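Local coordinates for protein Non-sulfated chondroitin lyase E66 (Autographa californica nucleopolyhedrovirus, PDB 3VSN) that is a lyase of non-sulfated chondroitin in the occlusion-derived virus envelope and is essential for oral infectivity, at residues P229-T232 with L237-D240; S241-H246 with G253-S258. One frame throughout, in Å; residues are numbered along the deposited sequence. Where two conformers were deposited one is given.

Contact 1 of 2, residues P229-T232 with L237-D240; sequences PYVT and LHVD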
loop_
_atom_site.group_PDB
_atom_site.type_symbol
_atom_site.label_atom_id
_atom_site.label_comp_id
_atom_site.label_asym_id
_atom_site.label_seq_id
_atom_site.Cartn_x
_atom_site.Cartn_y
_atom_site.Cartn_z
ATOM N N PRO A 229 -3.178 17.710 -6.293
ATOM C CA PRO A 229 -4.204 17.699 -7.335
ATOM C C PRO A 229 -4.124 16.377 -8.093
ATOM O O PRO A 229 -3.070 15.741 -8.099
ATOM C CB PRO A 229 -3.778 18.851 -8.250
ATOM C CG PRO A 229 -2.293 18.924 -8.090
ATOM C CD PRO A 229 -2.044 18.589 -6.644
ATOM N N TYR A 230 -5.225 15.953 -8.703
ATOM C CA TYR A 230 -5.175 14.793 -9.588
ATOM C C TYR A 230 -4.278 15.112 -10.781
ATOM O O TYR A 230 -4.346 16.210 -11.340
ATOM C CB TYR A 230 -6.571 14.400 -10.073
ATOM C CG TYR A 230 -7.533 13.997 -8.981
ATOM C CD1 TYR A 230 -7.394 12.778 -8.311
ATOM C CD2 TYR A 230 -8.596 14.827 -8.627
ATOM C CE1 TYR A 230 -8.284 12.404 -7.315
ATOM C CE2 TYR A 230 -9.491 14.464 -7.632
ATOM C CZ TYR A 230 -9.330 13.253 -6.982
ATOM O OH TYR A 230 -10.215 12.890 -5.995
ATOM N N VAL A 231 -3.419 14.163 -11.144
ATOM C CA VAL A 231 -2.579 14.292 -12.336
ATOM C C VAL A 231 -2.918 13.158 -13.303
ATOM O O VAL A 231 -3.465 12.137 -12.888
ATOM C CB VAL A 231 -1.062 14.310 -11.997
ATOM C CG1 VAL A 231 -0.725 15.483 -11.082
ATOM C CG2 VAL A 231 -0.603 12.997 -11.372
ATOM N N THR A 232 -2.615 13.335 -14.587
ATOM C CA THR A 232 -2.897 12.277 -15.566
ATOM C C THR A 232 -1.684 11.390 -15.855
ATOM O O THR A 232 -1.829 10.236 -16.266
ATOM C CB THR A 232 -3.516 12.819 -16.871
ATOM O OG1 THR A 232 -2.827 14.007 -17.277
ATOM C CG2 THR A 232 -4.994 13.138 -16.660
ATOM N N LEU A 237 -0.795 12.112 -7.375
ATOM C CA LEU A 237 -2.032 11.366 -7.230
ATOM C C LEU A 237 -2.709 11.259 -8.586
ATOM O O LEU A 237 -3.204 12.253 -9.118
ATOM C CB LEU A 237 -2.948 12.073 -6.230
ATOM C CG LEU A 237 -4.217 11.352 -5.789
ATOM C CD1 LEU A 237 -3.873 10.125 -4.954
ATOM C CD2 LEU A 237 -5.093 12.313 -5.005
ATOM N N HIS A 238 -2.725 10.057 -9.153
ATOM C CA HIS A 238 -3.386 9.849 -10.439
ATOM C C HIS A 238 -4.881 9.966 -10.309
ATOM O O HIS A 238 -5.415 9.899 -9.200
ATOM C CB HIS A 238 -2.940 8.535 -11.078
ATOM C CG HIS A 238 -1.670 8.660 -11.894
ATOM N ND1 HIS A 238 -0.624 9.414 -11.497
ATOM C CD2 HIS A 238 -1.303 8.090 -13.111
ATOM C CE1 HIS A 238 0.356 9.339 -12.420
ATOM N NE2 HIS A 238 -0.058 8.524 -13.403
ATOM N N VAL A 239 -5.566 10.158 -11.439
ATOM C CA VAL A 239 -6.995 10.503 -11.441
ATOM C C VAL A 239 -7.893 9.505 -10.712
ATOM O O VAL A 239 -8.954 9.883 -10.212
ATOM C CB VAL A 239 -7.553 10.747 -12.869
ATOM C CG1 VAL A 239 -6.909 11.975 -13.503
ATOM C CG2 VAL A 239 -7.386 9.513 -13.751
ATOM N N ASP A 240 -7.471 8.243 -10.656
ATOM C CA ASP A 240 -8.236 7.207 -9.965
ATOM C C ASP A 240 -7.708 6.925 -8.554
ATOM O O ASP A 240 -7.942 5.851 -7.997
ATOM C CB ASP A 240 -8.311 5.916 -10.802
ATOM C CG ASP A 240 -6.938 5.355 -11.170
ATOM O OD1 ASP A 240 -5.895 5.938 -10.789
ATOM O OD2 ASP A 240 -6.905 4.309 -11.851
HETATM O O HOH W 1 -0.829 14.864 -6.810
HETATM O O HOH W 2 -4.032 9.549 -14.059
#
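Tyr230 and Leu237 run side by side and in the same direction, with CE1 of the tyrosine 3.9 Å from CD2 of the leucine. With its CG anti to the backbone N (chi1 -172°), Leu237 brings its CD2 branch up alongside the ring. A second element of the close packing is the carbonyl oxygen of His238, which comes to the edge of the ring, near its plane, 3.6 Å from CD1 of Tyr230. Between the two strands runs a hydrogen bond from Val231 N to Leu237 O, 2.8 Å long and nearly straight at 160°; the same oxygen also receives the CA-H of Tyr230. Strands 230-231 and 236-238 are here paired in parallel at the margin of a small mixed sheet, strand 230-231 being its weakly bonded outer member, and at the bridge of Val231 with His238 the side chains diverge. On either side of this bond the backbones are linked by water. One molecule lies between Pro229 O (2.7 Å) and Leu237 N (2.8 Å), so that these backbone groups are joined through it. Another donates to Val231 O and, weakly, to Thr232 O, while accepting from Val239 N at 3.1 Å. On this more exposed side the apolar contact thins to methyl against methyl, Thr232 CG2 lying 3.9 Å from Val239 CG1.

Contact 2 of 2, residues S241-H246 with G253-S258; sequences SIYIDH and GYLINS
The active site of the lyase is built partly on the packing of strand 243-245 against helix 253-258, which carries the proton donor Tyr254 while the proton acceptor His246 follows directly on the strand. The two short elements lie 9.0 Å apart at closest approach, their directions 107° from each other. Tyr243 reaches out from the strand to the helix. Its ring and that of Tyr254 are near parallel (17° between planes) but slid apart, with centroids 5.6 Å from each other, so overlap is slight and the main touch is Tyr243 OH against Tyr254 CD2 at 3.2 Å. Leu255 comes over a face of the Tyr243 ring in a CH-pi contact, its CG 4.3 Å from the centroid, and its CD1 packs on the CB of Tyr243. Tyr254 holds CG anti to its own backbone nitrogen (chi1 -174°), which carries the ring out beside the tip of Tyr243. Asp245 adds a polar link: its OD2 takes a bond of 2.7 Å from a water that accepts from Tyr254 N, at the start of the helix, and its OD1 receives His246 N from above the carboxylate plane. The imidazole of His246 is held in turn by Glu350. Tyr254 leans on Ala189 and Met193 of helix 189-205, Leu255 on Leu279 of helix 276-284, and the strand is bonded through Tyr243 to Ala251 and through Ile244 to Gly236.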
loop_
_atom_site.group_PDB
_atom_site.type_symbol
_atom_site.label_atom_id
_atom_site.label_comp_id
_atom_site.label_asym_id
_atom_site.label_seq_id
_atom_site.Cartn_x
_atom_site.Cartn_y
_atom_site.Cartn_z
ATOM N N SER A 241 -7.000 7.899 -7.989
ATOM C CA SER A 241 -6.495 7.829 -6.613
ATOM C C SER A 241 -5.588 6.630 -6.325
ATOM O O SER A 241 -5.849 5.832 -5.422
ATOM C CB SER A 241 -7.641 7.915 -5.599
ATOM O OG SER A 241 -8.131 9.238 -5.527
ATOM N N ILE A 242 -4.532 6.513 -7.122
ATOM C CA ILE A 242 -3.386 5.678 -6.787
ATOM C C ILE A 242 -2.174 6.602 -6.853
ATOM O O ILE A 242 -2.054 7.398 -7.793
ATOM C CB ILE A 242 -3.228 4.483 -7.760
ATOM C CG1 ILE A 242 -4.384 3.483 -7.595
ATOM C CG2 ILE A 242 -1.875 3.790 -7.586
ATOM C CD1 ILE A 242 -4.498 2.826 -6.231
ATOM N N TYR A 243 -1.295 6.520 -5.856
ATOM C CA TYR A 243 -0.126 7.389 -5.840
ATOM C C TYR A 243 1.028 6.848 -6.677
ATOM O O TYR A 243 1.485 5.722 -6.474
ATOM C CB TYR A 243 0.355 7.746 -4.423
ATOM C CG TYR A 243 1.259 8.948 -4.495
ATOM C CD1 TYR A 243 2.645 8.805 -4.612
ATOM C CD2 TYR A 243 0.721 10.234 -4.539
ATOM C CE1 TYR A 243 3.467 9.915 -4.732
ATOM C CE2 TYR A 243 1.536 11.347 -4.653
ATOM C CZ TYR A 243 2.902 11.185 -4.752
ATOM O OH TYR A 243 3.706 12.296 -4.876
ATOM N N ILE A 244 1.492 7.674 -7.609
ATOM C CA ILE A 244 2.583 7.317 -8.507
ATOM C C ILE A 244 3.826 8.140 -8.169
ATOM O O ILE A 244 3.755 9.365 -8.045
ATOM C CB ILE A 244 2.171 7.509 -9.992
ATOM C CG1 ILE A 244 0.931 6.656 -10.333
ATOM C CG2 ILE A 244 3.332 7.223 -10.944
ATOM C CD1 ILE A 244 1.080 5.159 -10.121
ATOM N N ASP A 245 4.954 7.453 -7.998
ATOM C CA ASP A 245 6.238 8.097 -7.728
ATOM C C ASP A 245 7.283 7.550 -8.702
ATOM O O ASP A 245 7.032 6.550 -9.382
ATOM C CB ASP A 245 6.657 7.836 -6.280
ATOM C CG ASP A 245 7.530 8.945 -5.700
ATOM O OD1 ASP A 245 7.972 9.846 -6.442
ATOM O OD2 ASP A 245 7.774 8.908 -4.479
ATOM N N HIS A 246 8.445 8.204 -8.776
ATOM C CA HIS A 246 9.519 7.800 -9.693
ATOM C C HIS A 246 9.032 7.707 -11.117
ATOM O O HIS A 246 9.372 6.776 -11.853
ATOM C CB HIS A 246 10.164 6.494 -9.226
ATOM C CG HIS A 246 11.021 6.642 -7.991
ATOM N ND1 HIS A 246 11.921 5.714 -7.621
ATOM C CD2 HIS A 246 11.108 7.671 -7.050
ATOM C CE1 HIS A 246 12.540 6.112 -6.493
ATOM N NE2 HIS A 246 12.041 7.310 -6.145
ATOM N N GLY A 253 5.099 5.115 -0.435
ATOM C CA GLY A 253 6.107 5.587 0.519
ATOM C C GLY A 253 6.083 7.086 0.781
ATOM O O GLY A 253 6.182 7.518 1.930
ATOM N N TYR A 254 5.949 7.875 -0.284
ATOM C CA TYR A 254 5.877 9.337 -0.177
ATOM C C TYR A 254 4.702 9.798 0.685
ATOM O O TYR A 254 4.852 10.690 1.528
ATOM C CB TYR A 254 5.789 9.969 -1.570
ATOM C CG TYR A 254 5.854 11.486 -1.601
ATOM C CD1 TYR A 254 7.053 12.161 -1.370
ATOM C CD2 TYR A 254 4.721 12.243 -1.890
ATOM C CE1 TYR A 254 7.115 13.547 -1.409
ATOM C CE2 TYR A 254 4.775 13.631 -1.938
ATOM C CZ TYR A 254 5.973 14.277 -1.699
ATOM O OH TYR A 254 6.028 15.658 -1.744
ATOM N N LEU A 255 3.538 9.193 0.468
ATOM C CA LEU A 255 2.349 9.507 1.255
ATOM C C LEU A 255 2.458 9.002 2.687
ATOM O O LEU A 255 2.120 9.727 3.621
ATOM C CB LEU A 255 1.080 8.945 0.601
ATOM C CG LEU A 255 0.555 9.590 -0.683
ATOM C CD1 LEU A 255 -0.791 8.979 -1.047
ATOM C CD2 LEU A 255 0.430 11.101 -0.547
ATOM N N ILE A 256 2.926 7.764 2.854
ATOM C CA ILE A 256 3.042 7.145 4.179
ATOM C C ILE A 256 3.956 7.946 5.114
ATOM O O ILE A 256 3.619 8.156 6.286
ATOM C CB ILE A 256 3.497 5.667 4.092
ATOM C CG1 ILE A 256 2.378 4.795 3.502
ATOM C CG2 ILE A 256 3.903 5.132 5.463
ATOM C CD1 ILE A 256 2.827 3.410 3.068
ATOM N N ASN A 257 5.091 8.405 4.587
ATOM C CA ASN A 257 6.102 9.098 5.392
ATOM C C ASN A 257 5.683 10.458 5.937
ATOM O O ASN A 257 6.120 10.855 7.018
ATOM C CB ASN A 257 7.401 9.260 4.598
ATOM C CG ASN A 257 8.363 8.119 4.823
ATOM O OD1 ASN A 257 8.890 7.940 5.923
ATOM N ND2 ASN A 257 8.602 7.335 3.777
ATOM N N SER A 258 4.838 11.163 5.191
ATOM C CA SER A 258 4.464 12.515 5.591
ATOM C C SER A 258 2.977 12.675 5.903
ATOM O O SER A 258 2.529 13.770 6.255
ATOM C CB SER A 258 4.939 13.539 4.554
ATOM O OG SER A 258 6.355 13.659 4.584
HETATM O O HOH W 3 6.378 7.056 -3.055
#

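The two contacts follow one another along the chain and, with centres about 12 Å apart, share one small sheet in which strands 236-238 and 243-245 are antiparallel neighbours. They touch directly: Tyr243 CE2 lies 3.7 Å from Leu237 N, and Tyr230 CE1 lies 3.6 Å from Ser241 OG. Contact 2 holds catalytic residues, whereas contact 1 contains none and lies further off, the side chains of Leu237 and Tyr254 being about 9 Å apart and those of His238 and His246 about 11 Å. The side chain of Asp245 is about 7 Å from that of Glu350, about 8 Å from that of Arg300 and about 4 Å from a bound glycerol, probably from the crystallisation liquor.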